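Local coordinates for protein transcriptional regulator, Crp/Fnr family (Eubacterium rectale ATCC 33656, PDB 3DV8) that probably regulates transcription, pairing a cyclic nucleotide-binding type sensor domain with a Crp-like helix-turn-helix domain that would bind DNA, at residues L26-G40 with E92-I106. Numbering follows the deposited sequence.
Sequences LITQHVKKGTIIHNG and EVTIEAEKDTDLWII
With CG turned opposite the backbone N (chi1 178°), the ring of His30 swings over to the neighbouring strand, where Asp102, its CG opposite the carbonyl carbon (chi1 -68°), meets it. His30 ND1 donates to Asp102 OD1 at 2.8 Å; the acceptor lies near the ring plane, whereas the nitrogen arrives from above the carboxylate plane. A water joins His30 NE2 to Asp100 OD2, so both ring nitrogens have partners, which should restrain the rotation of the imidazole. Asp100 spends its other oxygen on the turn, OD1 taking the backbone N-H of Lys33 at 2.9 Å. His30 and Asp102 share a face of the sheet with Trp104, whose five-membered ring receives an off-centre CH-pi contact from Leu26 CD1. On the other face Val31 CG2 meets Leu103 CD1, and Leu103 CD2 meets Ile37 CD1, bridging the two sheets; Leu48 adds to this packing. Beyond the type II turn Lys32-Thr35, Ile95 O accepts from both Ile37 N (2.9 Å) and His38 N (3.2 Å), a classic beta bulge at the corner. Each segment thus leaves one sheet for the other, pairing 27-31 with 101-106 and 36-39 with 94-97, as expected of the cupin-like jelly-roll beta-barrel of cyclic nucleotide-binding domains.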
loop_
_atom_site.group_PDB
_atom_site.type_symbol
_atom_site.label_atom_id
_atom_site.label_comp_id
_atom_site.label_asym_id
_atom_site.label_seq_id
_atom_site.Cartn_x
_atom_site.Cartn_y
_atom_site.Cartn_z
ATOM N N LEU A 26 16.724 15.958 19.635
ATOM C CA LEU A 26 15.935 16.584 18.572
ATOM C C LEU A 26 16.841 17.469 17.718
ATOM O O LEU A 26 17.584 18.284 18.260
ATOM C CB LEU A 26 14.800 17.485 19.101
ATOM C CG LEU A 26 13.434 16.933 19.481
ATOM C CD1 LEU A 26 12.519 18.125 19.777
ATOM C CD2 LEU A 26 12.838 16.074 18.367
ATOM N N ILE A 27 16.759 17.293 16.399
ATOM C CA ILE A 27 17.490 18.105 15.434
ATOM C C ILE A 27 16.432 18.997 14.796
ATOM O O ILE A 27 15.472 18.480 14.235
ATOM C CB ILE A 27 18.177 17.255 14.331
ATOM C CG1 ILE A 27 19.073 16.163 14.928
ATOM C CG2 ILE A 27 19.000 18.160 13.412
ATOM C CD1 ILE A 27 19.653 15.214 13.894
ATOM N N THR A 28 16.577 20.315 14.934
ATOM C CA THR A 28 15.687 21.295 14.285
ATOM C C THR A 28 16.267 21.560 12.897
ATOM O O THR A 28 17.491 21.664 12.739
ATOM C CB THR A 28 15.599 22.618 15.082
ATOM O OG1 THR A 28 15.001 22.358 16.358
ATOM C CG2 THR A 28 14.762 23.672 14.331
ATOM N N GLN A 29 15.394 21.692 11.902
ATOM C CA GLN A 29 15.823 21.861 10.510
ATOM C C GLN A 29 14.791 22.614 9.687
ATOM O O GLN A 29 13.625 22.223 9.681
ATOM C CB GLN A 29 16.026 20.468 9.906
ATOM C CG GLN A 29 16.619 20.416 8.499
ATOM C CD GLN A 29 16.697 19.002 7.914
ATOM O OE1 GLN A 29 17.648 18.671 7.212
ATOM N NE2 GLN A 29 15.693 18.173 8.187
ATOM N N HIS A 30 15.223 23.702 9.038
ATOM C CA HIS A 30 14.399 24.448 8.085
ATOM C C HIS A 30 14.819 23.901 6.718
ATOM O O HIS A 30 16.002 23.953 6.370
ATOM C CB HIS A 30 14.620 25.970 8.169
ATOM C CG HIS A 30 13.819 26.755 7.164
ATOM N ND1 HIS A 30 12.455 26.942 7.273
ATOM C CD2 HIS A 30 14.193 27.394 6.028
ATOM C CE1 HIS A 30 12.023 27.653 6.248
ATOM N NE2 HIS A 30 13.060 27.948 5.481
ATOM N N VAL A 31 13.853 23.378 5.964
ATOM C CA VAL A 31 14.078 22.763 4.649
ATOM C C VAL A 31 13.400 23.615 3.577
ATOM O O VAL A 31 12.202 23.837 3.662
ATOM C CB VAL A 31 13.474 21.323 4.620
ATOM C CG1 VAL A 31 13.819 20.612 3.331
ATOM C CG2 VAL A 31 13.978 20.510 5.800
ATOM N N LYS A 32 14.158 24.103 2.590
ATOM C CA LYS A 32 13.582 24.903 1.490
ATOM C C LYS A 32 12.855 23.989 0.500
ATOM O O LYS A 32 13.181 22.798 0.395
ATOM C CB LYS A 32 14.642 25.756 0.771
ATOM C CG LYS A 32 15.251 26.836 1.656
ATOM C CD LYS A 32 16.078 27.841 0.877
ATOM C CE LYS A 32 16.695 28.890 1.814
ATOM N NZ LYS A 32 17.288 30.058 1.090
ATOM N N LYS A 33 11.879 24.557 -0.217
ATOM C CA LYS A 33 11.078 23.789 -1.173
ATOM C C LYS A 33 11.923 23.261 -2.318
ATOM O O LYS A 33 12.776 23.975 -2.817
ATOM C CB LYS A 33 9.863 24.567 -1.704
ATOM C CG LYS A 33 10.101 25.680 -2.709
ATOM C CD LYS A 33 8.772 26.320 -3.133
ATOM C CE LYS A 33 7.994 25.488 -4.134
ATOM N NZ LYS A 33 6.572 25.943 -4.182
ATOM N N GLY A 34 11.667 22.018 -2.718
ATOM C CA GLY A 34 12.443 21.334 -3.743
ATOM C C GLY A 34 13.565 20.469 -3.185
ATOM O O GLY A 34 14.209 19.749 -3.963
ATOM N N THR A 35 13.819 20.527 -1.866
ATOM C CA THR A 35 14.861 19.707 -1.243
ATOM C C THR A 35 14.323 18.294 -1.010
ATOM O O THR A 35 13.229 18.120 -0.456
ATOM C CB THR A 35 15.323 20.245 0.136
ATOM O OG1 THR A 35 15.704 21.621 0.039
ATOM C CG2 THR A 35 16.497 19.428 0.684
ATOM N N ILE A 36 15.107 17.301 -1.434
ATOM C CA ILE A 36 14.835 15.888 -1.175
ATOM C C ILE A 36 15.448 15.658 0.227
ATOM O O ILE A 36 16.631 15.914 0.428
ATOM C CB ILE A 36 15.462 14.975 -2.271
ATOM C CG1 ILE A 36 14.867 15.339 -3.644
ATOM C CG2 ILE A 36 15.248 13.495 -1.942
ATOM C CD1 ILE A 36 15.322 14.471 -4.817
ATOM N N ILE A 37 14.617 15.262 1.192
ATOM C CA ILE A 37 15.041 15.003 2.586
ATOM C C ILE A 37 15.301 13.514 2.847
ATOM O O ILE A 37 16.037 13.167 3.770
ATOM C CB ILE A 37 14.059 15.644 3.625
ATOM C CG1 ILE A 37 12.702 14.943 3.672
ATOM C CG2 ILE A 37 13.886 17.150 3.328
ATOM C CD1 ILE A 37 11.619 15.765 4.346
ATOM N N HIS A 38 14.666 12.647 2.055
ATOM C CA HIS A 38 14.895 11.201 2.075
ATOM C C HIS A 38 14.865 10.663 0.628
ATOM O O HIS A 38 13.951 11.000 -0.133
ATOM C CB HIS A 38 13.857 10.503 2.929
ATOM C CG HIS A 38 14.086 9.034 3.038
ATOM N ND1 HIS A 38 13.314 8.111 2.371
ATOM C CD2 HIS A 38 15.046 8.330 3.682
ATOM C CE1 HIS A 38 13.766 6.901 2.631
ATOM N NE2 HIS A 38 14.819 7.004 3.418
ATOM N N ASN A 39 15.857 9.847 0.264
ATOM C CA ASN A 39 15.998 9.307 -1.093
ATOM C C ASN A 39 16.279 7.811 -1.044
ATOM O O ASN A 39 17.402 7.371 -1.274
ATOM C CB ASN A 39 17.101 10.090 -1.845
ATOM C CG ASN A 39 17.194 9.741 -3.337
ATOM O OD1 ASN A 39 16.201 9.401 -3.989
ATOM N ND2 ASN A 39 18.396 9.861 -3.885
ATOM N N GLY A 40 15.237 7.049 -0.715
ATOM C CA GLY A 40 15.287 5.592 -0.634
ATOM C C GLY A 40 16.321 5.069 0.348
ATOM O O GLY A 40 16.500 5.649 1.422
ATOM N N GLU A 92 11.427 1.334 -1.464
ATOM C CA GLU A 92 12.017 2.646 -1.262
ATOM C C GLU A 92 11.100 3.757 -1.785
ATOM O O GLU A 92 10.331 3.561 -2.731
ATOM C CB GLU A 92 13.485 2.727 -1.735
ATOM C CG GLU A 92 13.890 1.843 -2.895
ATOM C CD GLU A 92 15.356 1.961 -3.278
ATOM O OE1 GLU A 92 16.154 2.611 -2.564
ATOM O OE2 GLU A 92 15.704 1.386 -4.330
ATOM N N VAL A 93 11.138 4.888 -1.085
ATOM C CA VAL A 93 10.343 6.069 -1.401
ATOM C C VAL A 93 11.241 7.298 -1.347
ATOM O O VAL A 93 12.273 7.283 -0.662
ATOM C CB VAL A 93 9.151 6.252 -0.399
ATOM C CG1 VAL A 93 8.220 5.035 -0.432
ATOM C CG2 VAL A 93 9.643 6.522 1.031
ATOM N N THR A 94 10.854 8.338 -2.088
ATOM C CA THR A 94 11.540 9.626 -2.077
ATOM C C THR A 94 10.600 10.621 -1.378
ATOM O O THR A 94 9.403 10.668 -1.683
ATOM C CB THR A 94 11.949 10.075 -3.494
ATOM O OG1 THR A 94 12.839 9.095 -4.042
ATOM C CG2 THR A 94 12.664 11.438 -3.473
ATOM N N ILE A 95 11.144 11.373 -0.415
ATOM C CA ILE A 95 10.392 12.379 0.346
ATOM C C ILE A 95 11.073 13.725 0.108
ATOM O O ILE A 95 12.304 13.830 0.255
ATOM C CB ILE A 95 10.331 12.078 1.864
ATOM C CG1 ILE A 95 9.906 10.616 2.125
ATOM C CG2 ILE A 95 9.357 13.035 2.541
ATOM C CD1 ILE A 95 10.045 10.174 3.560
ATOM N N GLU A 96 10.282 14.730 -0.281
ATOM C CA GLU A 96 10.798 16.076 -0.542
ATOM C C GLU A 96 9.848 17.168 -0.051
ATOM O O GLU A 96 8.644 16.926 0.080
ATOM C CB GLU A 96 11.070 16.246 -2.042
ATOM C CG GLU A 96 9.812 16.288 -2.917
ATOM C CD GLU A 96 10.092 16.392 -4.406
ATOM O OE1 GLU A 96 11.220 16.095 -4.854
ATOM O OE2 GLU A 96 9.152 16.761 -5.135
ATOM N N ALA A 97 10.398 18.364 0.177
ATOM C CA ALA A 97 9.624 19.532 0.630
ATOM C C ALA A 97 8.935 20.229 -0.554
ATOM O O ALA A 97 9.614 20.716 -1.463
ATOM C CB ALA A 97 10.539 20.533 1.369
ATOM N N GLU A 98 7.603 20.266 -0.545
ATOM C CA GLU A 98 6.820 20.998 -1.571
ATOM C C GLU A 98 6.711 22.497 -1.297
ATOM O O GLU A 98 6.436 23.269 -2.215
ATOM C CB GLU A 98 5.422 20.419 -1.740
ATOM C CG GLU A 98 5.410 19.153 -2.508
ATOM C CD GLU A 98 4.007 18.704 -2.799
ATOM O OE1 GLU A 98 3.224 18.498 -1.835
ATOM O OE2 GLU A 98 3.709 18.547 -3.999
ATOM N N LYS A 99 6.825 22.870 -0.027
ATOM C CA LYS A 99 6.898 24.257 0.426
ATOM C C LYS A 99 8.018 24.276 1.448
ATOM O O LYS A 99 8.479 23.194 1.865
ATOM C CB LYS A 99 5.581 24.683 1.059
ATOM C CG LYS A 99 4.413 24.702 0.070
ATOM C CD LYS A 99 3.149 25.215 0.748
ATOM C CE LYS A 99 2.033 25.461 -0.246
ATOM N NZ LYS A 99 1.536 24.214 -0.819
ATOM N N ASP A 100 8.488 25.473 1.819
ATOM C CA ASP A 100 9.533 25.615 2.855
ATOM C C ASP A 100 8.979 25.011 4.130
ATOM O O ASP A 100 7.888 25.394 4.545
ATOM C CB ASP A 100 9.907 27.078 3.111
ATOM C CG ASP A 100 10.694 27.703 1.977
ATOM O OD1 ASP A 100 10.952 27.046 0.944
ATOM O OD2 ASP A 100 11.062 28.883 2.135
ATOM N N THR A 101 9.710 24.073 4.729
ATOM C CA THR A 101 9.212 23.328 5.884
ATOM C C THR A 101 10.138 23.334 7.105
ATOM O O THR A 101 11.349 23.157 6.974
ATOM C CB THR A 101 8.909 21.872 5.470
ATOM O OG1 THR A 101 8.057 21.883 4.315
ATOM C CG2 THR A 101 8.221 21.109 6.598
ATOM N N ASP A 102 9.540 23.557 8.277
ATOM C CA ASP A 102 10.222 23.494 9.572
ATOM C C ASP A 102 9.922 22.118 10.162
ATOM O O ASP A 102 8.762 21.805 10.440
ATOM C CB ASP A 102 9.722 24.589 10.516
ATOM C CG ASP A 102 10.120 25.966 10.062
ATOM O OD1 ASP A 102 11.307 26.158 9.721
ATOM O OD2 ASP A 102 9.254 26.866 10.080
ATOM N N LEU A 103 10.978 21.316 10.333
ATOM C CA LEU A 103 10.900 19.950 10.851
ATOM C C LEU A 103 11.704 19.776 12.134
ATOM O O LEU A 103 12.629 20.536 12.419
ATOM C CB LEU A 103 11.516 18.944 9.854
ATOM C CG LEU A 103 10.999 18.692 8.445
ATOM C CD1 LEU A 103 11.090 19.936 7.589
ATOM C CD2 LEU A 103 11.842 17.594 7.810
ATOM N N TRP A 104 11.304 18.759 12.889
ATOM C CA TRP A 104 12.076 18.210 13.993
ATOM C C TRP A 104 12.380 16.793 13.522
ATOM O O TRP A 104 11.514 16.153 12.903
ATOM C CB TRP A 104 11.291 18.114 15.292
ATOM C CG TRP A 104 11.076 19.382 15.982
ATOM C CD1 TRP A 104 12.018 20.142 16.587
ATOM C CD2 TRP A 104 9.821 20.023 16.214
ATOM N NE1 TRP A 104 11.437 21.244 17.163
ATOM C CE2 TRP A 104 10.085 21.195 16.951
ATOM C CE3 TRP A 104 8.494 19.725 15.860
ATOM C CZ2 TRP A 104 9.069 22.083 17.346
ATOM C CZ3 TRP A 104 7.476 20.612 16.251
ATOM C CH2 TRP A 104 7.775 21.776 16.988
ATOM N N ILE A 105 13.595 16.319 13.797
ATOM C CA ILE A 105 14.001 14.954 13.471
ATOM C C ILE A 105 14.343 14.210 14.772
ATOM O O ILE A 105 15.121 14.707 15.583
ATOM C CB ILE A 105 15.216 14.899 12.522
ATOM C CG1 ILE A 105 15.042 15.856 11.328
ATOM C CG2 ILE A 105 15.435 13.447 12.048
ATOM C CD1 ILE A 105 16.172 15.776 10.306
ATOM N N ILE A 106 13.710 13.057 14.985
ATOM C CA ILE A 106 14.031 12.161 16.092
ATOM C C ILE A 106 14.948 11.144 15.407
ATOM O O ILE A 106 14.471 10.430 14.527
ATOM C CB ILE A 106 12.789 11.435 16.670
ATOM C CG1 ILE A 106 11.748 12.437 17.179
ATOM C CG2 ILE A 106 13.208 10.480 17.804
ATOM C CD1 ILE A 106 10.463 11.776 17.636
HETATM O O HOH W 1 13.541 29.691 3.264
#